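PDB 1T4W: C.Elegans p53 tumor suppressor-like transcription factor from Caenorhabditis elegans, which activates transcription by binding the same DNA consensus sequence as p53, promoting apoptosis under cellular and genotoxic stress and supporting proper meiotic chromosome segregation. Local coordinates for residues 26-31 with 171-176; 4-9 with 153-158. All blocks are in the same frame, centred on the assembly; numbering follows the deposited sequence.

Contact 1 (26-31 with 171-176); sequences EHEKYL and YIKQVR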
loop_
_atom_site.group_PDB
_atom_site.type_symbol
_atom_site.label_atom_id
_atom_site.label_comp_id
_atom_site.label_asym_id
_atom_site.label_seq_id
_atom_site.Cartn_x
_atom_site.Cartn_y
_atom_site.Cartn_z
ATOM N N GLU A 26 -1.198 5.363 -18.303
ATOM C CA GLU A 26 -2.352 4.475 -18.198
ATOM C C GLU A 26 -3.137 4.750 -16.916
ATOM O O GLU A 26 -4.042 4.003 -16.556
ATOM C CB GLU A 26 -1.910 3.017 -18.233
ATOM C CG GLU A 26 -1.069 2.692 -19.444
ATOM C CD GLU A 26 -1.765 3.078 -20.735
ATOM O OE1 GLU A 26 -2.774 2.427 -21.086
ATOM O OE2 GLU A 26 -1.314 4.040 -21.394
ATOM N N HIS A 27 -2.769 5.817 -16.221
ATOM C CA HIS A 27 -3.458 6.214 -14.992
ATOM C C HIS A 27 -3.290 5.323 -13.748
ATOM O O HIS A 27 -4.064 5.419 -12.806
ATOM C CB HIS A 27 -4.947 6.417 -15.285
ATOM C CG HIS A 27 -5.219 7.539 -16.238
ATOM N ND1 HIS A 27 -4.938 8.854 -15.936
ATOM C CD2 HIS A 27 -5.709 7.538 -17.500
ATOM C CE1 HIS A 27 -5.238 9.616 -16.973
ATOM N NE2 HIS A 27 -5.706 8.842 -17.935
ATOM N N GLU A 28 -2.285 4.459 -13.755
ATOM C CA GLU A 28 -2.000 3.605 -12.619
ATOM C C GLU A 28 -1.118 4.414 -11.678
ATOM O O GLU A 28 -0.387 5.314 -12.113
ATOM C CB GLU A 28 -1.309 2.346 -13.112
ATOM C CG GLU A 28 -2.187 1.626 -14.118
ATOM C CD GLU A 28 -1.742 0.215 -14.393
ATOM O OE1 GLU A 28 -0.635 0.026 -14.956
ATOM O OE2 GLU A 28 -2.510 -0.706 -14.039
ATOM N N LYS A 29 -1.173 4.096 -10.392
ATOM C CA LYS A 29 -0.434 4.859 -9.399
ATOM C C LYS A 29 0.911 4.302 -8.980
ATOM O O LYS A 29 1.046 3.109 -8.717
ATOM C CB LYS A 29 -1.330 5.058 -8.192
ATOM C CG LYS A 29 -2.695 5.587 -8.629
ATOM C CD LYS A 29 -3.590 5.859 -7.471
ATOM C CE LYS A 29 -4.902 6.467 -7.967
ATOM N NZ LYS A 29 -5.806 6.584 -6.827
ATOM N N TYR A 30 1.896 5.192 -8.896
ATOM C CA TYR A 30 3.263 4.815 -8.525
ATOM C C TYR A 30 3.781 5.626 -7.353
ATOM O O TYR A 30 3.640 6.848 -7.302
ATOM C CB TYR A 30 4.217 5.015 -9.709
ATOM C CG TYR A 30 3.938 4.116 -10.893
ATOM C CD1 TYR A 30 2.740 4.209 -11.601
ATOM C CD2 TYR A 30 4.871 3.154 -11.292
ATOM C CE1 TYR A 30 2.472 3.365 -12.680
ATOM C CE2 TYR A 30 4.617 2.308 -12.366
ATOM C CZ TYR A 30 3.419 2.419 -13.055
ATOM O OH TYR A 30 3.192 1.601 -14.131
ATOM N N LEU A 31 4.389 4.935 -6.404
ATOM C CA LEU A 31 4.968 5.593 -5.240
ATOM C C LEU A 31 6.450 5.223 -5.083
ATOM O O LEU A 31 6.830 4.065 -5.258
ATOM C CB LEU A 31 4.230 5.176 -3.953
ATOM C CG LEU A 31 4.935 5.550 -2.637
ATOM C CD1 LEU A 31 4.787 7.049 -2.379
ATOM C CD2 LEU A 31 4.322 4.752 -1.473
ATOM N N TYR A 171 -5.460 -0.234 -5.154
ATOM C CA TYR A 171 -4.053 -0.424 -4.883
ATOM C C TYR A 171 -3.189 0.602 -5.578
ATOM O O TYR A 171 -3.644 1.306 -6.488
ATOM C CB TYR A 171 -3.606 -1.842 -5.304
ATOM C CG TYR A 171 -3.926 -2.197 -6.750
ATOM C CD1 TYR A 171 -3.141 -1.707 -7.794
ATOM C CD2 TYR A 171 -5.040 -2.973 -7.069
ATOM C CE1 TYR A 171 -3.450 -1.967 -9.108
ATOM C CE2 TYR A 171 -5.371 -3.248 -8.400
ATOM C CZ TYR A 171 -4.562 -2.733 -9.410
ATOM O OH TYR A 171 -4.855 -2.962 -10.716
ATOM N N ILE A 172 -1.956 0.710 -5.082
ATOM C CA ILE A 172 -0.930 1.533 -5.691
ATOM C C ILE A 172 -0.175 0.451 -6.476
ATOM O O ILE A 172 0.452 -0.447 -5.905
ATOM C CB ILE A 172 -0.024 2.171 -4.671
ATOM C CG1 ILE A 172 -0.829 3.233 -3.903
ATOM C CG2 ILE A 172 1.196 2.828 -5.397
ATOM C CD1 ILE A 172 -0.091 3.872 -2.762
ATOM N N LYS A 173 -0.296 0.534 -7.789
ATOM C CA LYS A 173 0.271 -0.445 -8.707
ATOM C C LYS A 173 1.735 -0.766 -8.488
ATOM O O LYS A 173 2.147 -1.926 -8.546
ATOM C CB LYS A 173 -0.004 0.039 -10.138
ATOM C CG LYS A 173 0.273 -0.971 -11.238
ATOM C CD LYS A 173 1.572 -0.654 -11.893
ATOM C CE LYS A 173 1.833 -1.531 -13.129
ATOM N NZ LYS A 173 3.137 -1.127 -13.745
ATOM N N GLN A 174 2.544 0.251 -8.251
ATOM C CA GLN A 174 3.944 -0.015 -7.982
ATOM C C GLN A 174 4.482 0.893 -6.899
ATOM O O GLN A 174 4.335 2.112 -6.962
ATOM C CB GLN A 174 4.826 0.142 -9.241
ATOM C CG GLN A 174 6.326 0.117 -8.910
ATOM C CD GLN A 174 7.191 0.420 -10.117
ATOM O OE1 GLN A 174 7.221 -0.369 -11.042
ATOM N NE2 GLN A 174 7.880 1.579 -10.122
ATOM N N VAL A 175 5.112 0.267 -5.914
ATOM C CA VAL A 175 5.742 0.967 -4.824
ATOM C C VAL A 175 7.222 0.581 -4.841
ATOM O O VAL A 175 7.581 -0.612 -4.901
ATOM C CB VAL A 175 5.130 0.557 -3.465
ATOM C CG1 VAL A 175 5.956 1.143 -2.331
ATOM C CG2 VAL A 175 3.688 1.039 -3.369
ATOM N N ARG A 176 8.093 1.578 -4.819
ATOM C CA ARG A 176 9.516 1.280 -4.777
ATOM C C ARG A 176 10.123 1.976 -3.574
ATOM O O ARG A 176 9.862 3.149 -3.340
ATOM C CB ARG A 176 10.218 1.727 -6.070
ATOM C CG ARG A 176 9.948 0.820 -7.250
ATOM C CD ARG A 176 10.873 1.168 -8.424
ATOM N NE ARG A 176 12.257 0.821 -8.115
ATOM C CZ ARG A 176 13.314 1.371 -8.693
ATOM N NH1 ARG A 176 13.156 2.306 -9.618
ATOM N NH2 ARG A 176 14.530 0.975 -8.352
HETATM O O HOH W 1 -2.833 2.025 -9.264
HETATM O O HOH W 2 7.181 3.123 -8.063
#

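Contact 2 (4-9 with 153-158); sequences MEIDVL and MCLAVF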
loop_
_atom_site.group_PDB
_atom_site.type_symbol
_atom_site.label_atom_id
_atom_site.label_comp_id
_atom_site.label_asym_id
_atom_site.label_seq_id
_atom_site.Cartn_x
_atom_site.Cartn_y
_atom_site.Cartn_z
ATOM N N MET A 4 -13.640 2.899 -4.923
ATOM C CA MET A 4 -12.652 3.125 -3.876
ATOM C C MET A 4 -11.338 3.526 -4.517
ATOM O O MET A 4 -10.997 3.068 -5.608
ATOM C CB MET A 4 -12.454 1.893 -2.984
ATOM C CG MET A 4 -11.446 2.147 -1.827
ATOM S SD MET A 4 -11.481 0.912 -0.479
ATOM C CE MET A 4 -11.177 -0.471 -1.370
ATOM N N GLU A 5 -10.617 4.419 -3.853
ATOM C CA GLU A 5 -9.339 4.889 -4.360
ATOM C C GLU A 5 -8.356 4.977 -3.226
ATOM O O GLU A 5 -8.749 5.254 -2.090
ATOM C CB GLU A 5 -9.457 6.298 -4.951
ATOM C CG GLU A 5 -10.313 6.428 -6.200
ATOM C CD GLU A 5 -9.675 5.778 -7.405
ATOM O OE1 GLU A 5 -8.445 5.916 -7.581
ATOM O OE2 GLU A 5 -10.407 5.137 -8.184
ATOM N N ILE A 6 -7.085 4.718 -3.526
ATOM C CA ILE A 6 -6.055 4.879 -2.523
ATOM C C ILE A 6 -5.087 5.914 -3.119
ATOM O O ILE A 6 -4.780 5.869 -4.298
ATOM C CB ILE A 6 -5.345 3.544 -2.172
ATOM C CG1 ILE A 6 -4.214 3.836 -1.186
ATOM C CG2 ILE A 6 -4.863 2.820 -3.442
ATOM C CD1 ILE A 6 -3.602 2.619 -0.514
ATOM N N ASP A 7 -4.653 6.881 -2.315
ATOM C CA ASP A 7 -3.739 7.910 -2.799
ATOM C C ASP A 7 -2.855 8.387 -1.663
ATOM O O ASP A 7 -3.143 8.130 -0.501
ATOM C CB ASP A 7 -4.516 9.127 -3.316
ATOM C CG ASP A 7 -5.277 8.848 -4.577
ATOM O OD1 ASP A 7 -4.652 8.841 -5.663
ATOM O OD2 ASP A 7 -6.508 8.633 -4.470
ATOM N N VAL A 8 -1.775 9.088 -1.982
ATOM C CA VAL A 8 -0.969 9.635 -0.895
ATOM C C VAL A 8 -1.570 11.035 -0.678
ATOM O O VAL A 8 -2.276 11.538 -1.540
ATOM C CB VAL A 8 0.526 9.777 -1.272
ATOM C CG1 VAL A 8 1.121 8.398 -1.614
ATOM C CG2 VAL A 8 0.669 10.760 -2.434
ATOM N N LEU A 9 -1.329 11.642 0.474
ATOM C CA LEU A 9 -1.830 12.989 0.727
ATOM C C LEU A 9 -0.909 13.925 -0.058
ATOM O O LEU A 9 0.150 14.301 0.422
ATOM C CB LEU A 9 -1.757 13.302 2.217
ATOM C CG LEU A 9 -2.314 14.640 2.702
ATOM C CD1 LEU A 9 -3.757 14.814 2.214
ATOM C CD2 LEU A 9 -2.254 14.680 4.225
ATOM N N MET A 153 6.398 -4.488 -6.135
ATOM C CA MET A 153 5.752 -4.438 -4.814
ATOM C C MET A 153 4.479 -3.625 -4.998
ATOM O O MET A 153 4.482 -2.640 -5.732
ATOM C CB MET A 153 6.659 -3.783 -3.791
ATOM C CG MET A 153 7.945 -4.534 -3.588
ATOM S SD MET A 153 8.908 -3.777 -2.282
ATOM C CE MET A 153 10.321 -4.859 -2.243
ATOM N N CYS A 154 3.418 -4.027 -4.304
ATOM C CA CYS A 154 2.096 -3.421 -4.438
ATOM C C CYS A 154 1.372 -3.185 -3.100
ATOM O O CYS A 154 1.297 -4.095 -2.264
ATOM C CB CYS A 154 1.244 -4.349 -5.311
ATOM S SG CYS A 154 -0.453 -3.799 -5.571
ATOM N N LEU A 155 0.873 -1.967 -2.886
ATOM C CA LEU A 155 0.144 -1.640 -1.647
ATOM C C LEU A 155 -1.333 -1.751 -2.013
ATOM O O LEU A 155 -1.839 -0.962 -2.835
ATOM C CB LEU A 155 0.442 -0.200 -1.186
ATOM C CG LEU A 155 -0.316 0.230 0.090
ATOM C CD1 LEU A 155 0.088 -0.704 1.231
ATOM C CD2 LEU A 155 0.002 1.687 0.460
ATOM N N ALA A 156 -2.014 -2.726 -1.416
ATOM C CA ALA A 156 -3.430 -2.977 -1.708
ATOM C C ALA A 156 -4.321 -2.874 -0.478
ATOM O O ALA A 156 -3.918 -3.282 0.619
ATOM C CB ALA A 156 -3.595 -4.394 -2.337
ATOM N N VAL A 157 -5.530 -2.336 -0.684
ATOM C CA VAL A 157 -6.522 -2.191 0.374
ATOM C C VAL A 157 -7.852 -2.809 -0.064
ATOM O O VAL A 157 -8.221 -2.770 -1.239
ATOM C CB VAL A 157 -6.754 -0.702 0.768
ATOM C CG1 VAL A 157 -5.518 -0.171 1.519
ATOM C CG2 VAL A 157 -7.041 0.119 -0.461
ATOM N N PHE A 158 -8.568 -3.357 0.908
ATOM C CA PHE A 158 -9.837 -4.042 0.674
ATOM C C PHE A 158 -10.852 -3.551 1.679
ATOM O O PHE A 158 -10.543 -3.415 2.878
ATOM C CB PHE A 158 -9.652 -5.556 0.869
ATOM C CG PHE A 158 -8.601 -6.154 -0.025
ATOM C CD1 PHE A 158 -8.925 -6.601 -1.304
ATOM C CD2 PHE A 158 -7.271 -6.195 0.380
ATOM C CE1 PHE A 158 -7.921 -7.078 -2.186
ATOM C CE2 PHE A 158 -6.265 -6.668 -0.480
ATOM C CZ PHE A 158 -6.588 -7.107 -1.767
#

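Contact 1 (26-31 with 171-176)
The Tyr30 ring meets the chain of Gln174 along one edge: Gln174 NE2 lies in the ring plane, 3.6 Å from Tyr30 CD2, while the amide itself is turned 75° from the ring. Gln174 CB comes equally near that same corner. Glu28 O also sits in the plane of the ring, at its edge, and Phe188 of the C-terminal helix packs against it with the two planes well short of parallel. Lys173 runs beside Tyr30, pointing the same way. Its CG is anti to the backbone N (chi1 -169°), and a bend at chi2 (-102°) precedes an extended end that brings Lys173 NZ to 2.8 Å from Tyr30 OH, to which it donates a hydrogen bond. A phenylalanine in place of Tyr30 would probably leave Lys173 NZ without this acceptor and its end freer to turn. Glu28 OE1 touches Lys173 CE at 3.4 Å, yet its charge stays short of a salt bridge with the ammonium.

The backbones of 29-31 and 174-176 form the parallel pair in the mixed sheet of the p53-family beta sandwich. Leu31 N donates to Gln174 O (2.9 Å) and Arg176 N to Leu31 O (2.8 Å), but Gln174 N reaches Lys29 O over a longer 3.3 Å. The chain turns a corner at Lys173, with helical backbone angles, and there one water joins Lys29 N, Tyr171 O and Lys173 N. A second water accepts a hydrogen bond from Gln174 NE2 (2.7 Å) and donates one to Leu31 O, tethering the amide to the neighbouring strand. On the other side of the sheet from Tyr30 and Gln174, Leu31 CD2 lies 4.1 Å from Val175 CG1, the two side chains abreast.

Contact 2 (4-9 with 153-158)
Ile6 CD1 touches Leu155 CD2 at 3.8 Å and, from another direction, Val157 CG1 at 3.9 Å. One methyl tip therefore serves two partners that stand two residues apart on the facing strand, both with CB turned toward 4-9. The Ile6 side chain crosses that of Leu155 at about a right angle and that of Val157 at an oblique angle. It reaches this far because CG1 is anti to the backbone N (chi1 176°) and CD1 continues the extended line (chi2 168°). Closer to its backbone, Ile6 CB comes within 4.2 Å of Val157 CG2. Two residues earlier, on the same side of the strand, Met4 reaches across too: its CE lies 3.7 Å from Val157 O and 4.3 Å from Val157 CG2, with a bend at the last torsion setting the methyl over the backbone there.

Next come the neighbours that hold these side chains. Met4 also packs on Val43 and Leu168, Ile6 on Ile41, and Leu155 on Ile60, so strands from both sheets hem in the touching groups. The backbones themselves stay apart, with segment axes 8.4 Å distant at their closest and running at 139°. Strand 3-8 is an edge strand of the four-stranded antiparallel sheet and pairs with 39-46, whereas 152-160 lies inside the mixed sheet. Their meeting is face-to-face packing across the interior of the beta sandwich that builds the p53-family DNA-binding domain, away from the zinc site.

Every side chain that touches here is buried and apolar, and neither backbone bonds to the other. The join thus rests on the fit of methyl and methine groups, with Met4 CE also against the carbonyl Val157 O, and on their exclusion from water, which probably constrains direction less than strand pairing does.

Contact 2 is wholly buried, near the middle of the chain, and joins the two sheets through apolar side chains; contact 1 is only partly buried and pairs strands inside the mixed sheet, with backbone bonds, bound waters and a side bearing Tyr30, Lys173 and Gln174 that mixes polar and aromatic groups. They share that mixed sheet, where 153-158 and 171-176 come from neighbouring strands and Ile172 N probably bonds to Leu155 O at 2.8 Å. The first segments of the two contacts are tied as well: Lys29 NZ makes a salt bridge to Asp7 OD1 at 2.8 Å, and Glu5 and the backbone O of Ile6 join in. Ile172, for its part, packs on Ile6.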